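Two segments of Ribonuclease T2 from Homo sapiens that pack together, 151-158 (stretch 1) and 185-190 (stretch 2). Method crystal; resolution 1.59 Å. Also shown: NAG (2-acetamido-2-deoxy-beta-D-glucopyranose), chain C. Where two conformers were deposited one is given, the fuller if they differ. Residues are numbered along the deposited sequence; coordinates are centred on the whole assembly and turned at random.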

# COMPACT_ATOMS: atom_id res chain seq x y z
N VAL A 151 -3.84 -17.53 1.94
CA VAL A 151 -2.67 -17.43 1.02
C VAL A 151 -1.43 -16.94 1.72
O VAL A 151 -0.37 -17.55 1.60
CB VAL A 151 -3.00 -16.51 -0.15
CG1 VAL A 151 -1.71 -16.19 -0.98
CG2 VAL A 151 -4.06 -17.21 -1.04
N TYR A 152 -1.56 -15.87 2.52
CA TYR A 152 -0.37 -15.34 3.18
C TYR A 152 -0.05 -15.92 4.53
O TYR A 152 1.05 -15.70 5.05
CB TYR A 152 -0.52 -13.82 3.33
CG TYR A 152 -0.50 -13.13 2.00
CD1 TYR A 152 0.57 -13.27 1.16
CD2 TYR A 152 -1.56 -12.40 1.58
CE1 TYR A 152 0.58 -12.61 -0.11
CE2 TYR A 152 -1.56 -11.73 0.33
CZ TYR A 152 -0.50 -11.87 -0.49
OH TYR A 152 -0.51 -11.19 -1.67
N GLY A 153 -0.98 -16.67 5.10
CA GLY A 153 -0.70 -17.31 6.38
C GLY A 153 -0.71 -16.36 7.56
O GLY A 153 -0.35 -16.78 8.68
N VAL A 154 -1.19 -15.14 7.34
CA VAL A 154 -1.27 -14.13 8.35
C VAL A 154 -2.52 -13.32 8.07
O VAL A 154 -3.01 -13.30 6.96
CB VAL A 154 -0.04 -13.18 8.33
CG1 VAL A 154 1.24 -13.90 8.69
CG2 VAL A 154 0.11 -12.46 6.97
N ILE A 155 -3.04 -12.66 9.10
CA ILE A 155 -4.31 -11.91 8.95
C ILE A 155 -3.97 -10.49 8.47
O ILE A 155 -3.17 -9.81 9.10
CB ILE A 155 -5.03 -11.79 10.31
CG1 ILE A 155 -5.27 -13.16 10.99
CG2 ILE A 155 -6.31 -10.97 10.15
CD1 ILE A 155 -5.80 -14.20 10.11
N PRO A 156 -4.54 -10.10 7.34
CA PRO A 156 -4.29 -8.75 6.82
C PRO A 156 -5.20 -7.79 7.57
O PRO A 156 -6.21 -8.23 8.17
CB PRO A 156 -4.73 -8.85 5.38
CG PRO A 156 -5.87 -9.81 5.44
CD PRO A 156 -5.48 -10.85 6.50
N LYS A 157 -4.90 -6.49 7.48
CA LYS A 157 -5.86 -5.50 7.87
C LYS A 157 -6.45 -4.99 6.56
O LYS A 157 -5.76 -4.77 5.56
CB LYS A 157 -5.15 -4.33 8.57
CG LYS A 157 -4.43 -4.73 9.81
CD LYS A 157 -3.99 -3.46 10.60
N ILE A 158 -7.74 -4.82 6.56
CA ILE A 158 -8.43 -4.42 5.36
C ILE A 158 -9.24 -3.17 5.67
O ILE A 158 -10.04 -3.16 6.63
CB ILE A 158 -9.34 -5.49 4.90
CG1 ILE A 158 -8.64 -6.84 4.67
CG2 ILE A 158 -10.08 -5.06 3.57
CD1 ILE A 158 -9.60 -7.94 4.62
N GLN A 185 9.62 -10.70 6.73
CA GLN A 185 8.80 -11.88 6.49
C GLN A 185 7.37 -11.63 6.99
O GLN A 185 7.17 -10.87 7.93
CB GLN A 185 9.46 -13.10 7.16
CG GLN A 185 10.86 -13.37 6.57
CD GLN A 185 10.83 -13.60 5.05
OE1 GLN A 185 11.33 -12.77 4.26
NE2 GLN A 185 10.23 -14.71 4.63
N LEU A 186 6.38 -12.28 6.36
CA LEU A 186 4.99 -12.09 6.81
C LEU A 186 4.80 -12.46 8.27
O LEU A 186 5.28 -13.53 8.72
CB LEU A 186 4.03 -12.94 5.99
CG LEU A 186 3.92 -12.27 4.62
CD1 LEU A 186 3.47 -13.37 3.65
CD2 LEU A 186 2.84 -11.19 4.62
N GLN A 187 4.07 -11.59 8.97
CA GLN A 187 3.72 -11.87 10.38
C GLN A 187 2.32 -11.32 10.62
O GLN A 187 1.82 -10.52 9.86
CB GLN A 187 4.74 -11.22 11.36
CG GLN A 187 4.83 -9.74 11.26
CD GLN A 187 5.49 -9.10 12.50
OE1 GLN A 187 6.67 -8.90 12.53
NE2 GLN A 187 4.69 -8.80 13.51
N ASN A 188 1.71 -11.77 11.71
CA ASN A 188 0.52 -11.08 12.10
C ASN A 188 0.83 -9.71 12.65
O ASN A 188 1.89 -9.48 13.17
CB ASN A 188 -0.24 -11.91 13.11
CG ASN A 188 -0.92 -13.11 12.45
OD1 ASN A 188 -1.65 -12.96 11.43
ND2 ASN A 188 -0.71 -14.29 12.99
N CYS A 189 -0.16 -8.85 12.59
CA CYS A 189 -0.03 -7.48 13.09
C CYS A 189 -0.27 -7.37 14.58
O CYS A 189 0.05 -6.34 15.19
CB CYS A 189 -1.07 -6.64 12.36
SG CYS A 189 -0.74 -6.43 10.54
N THR A 190 -0.88 -8.40 15.15
CA THR A 190 -1.25 -8.38 16.57
C THR A 190 -0.81 -9.68 17.21
O THR A 190 -0.76 -10.69 16.52
CB THR A 190 -2.79 -8.20 16.75
OG1 THR A 190 -3.48 -9.38 16.29
CG2 THR A 190 -3.29 -6.97 15.97
C1 NAG C . -1.33 -15.48 12.46
C2 NAG C . -0.59 -16.80 12.28
C3 NAG C . -1.54 -17.95 11.84
C4 NAG C . -2.86 -17.96 12.62
C5 NAG C . -3.45 -16.55 12.53
C6 NAG C . -4.85 -16.38 13.08
C7 NAG C . 1.77 -16.46 11.75
C8 NAG C . 2.86 -16.36 10.73
N2 NAG C . 0.52 -16.67 11.35
O3 NAG C . -0.90 -19.20 11.95
O4 NAG C . -3.75 -18.95 12.15
O5 NAG C . -2.53 -15.69 13.19
O6 NAG C . -4.84 -16.65 14.45
O7 NAG C . 2.04 -16.37 12.96
O HOH W 1 -0.34 -9.31 8.29
O HOH W 2 -2.83 -9.43 11.68

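This is a small contact between two short segments, held by one direct hydrogen bond, two bridging waters, a patch of apolar side chains and a glycan that spans both sides. The first stretch leaves a helix at Gly153, whose positive phi suits glycine, and then runs extended past the second; the backbones come nearest at Val154 and Asn188, with CA atoms 5.2 Å apart. No direct bond joins backbone to backbone. Instead the side chain of Asn188 reaches across, and its OD1 accepts from Ile155 N at 2.7 Å, nearly in line. Two waters extend the link: both donate to Ile155 O, one also donating to Gln187 O, the other accepting from Cys189 N.

Beside this polar seam, Leu186 points toward the first stretch and fills the space by Tyr152 and Val154, its CD1 lying 3.8 Å from Tyr152 CD1 and its CD2 3.8 Å from Val154 CG2. Val154, buried, also sets CG1 3.4 Å from the carbonyl carbon C of Gln187.

Asn188 does double duty: while OD1 holds Ile155, ND2 is bonded covalently to C1 of NAG. The sugar returns to the first stretch, its N2 donating to Gly153 O at 2.8 Å, so both ends of one amide lead back to the same loop.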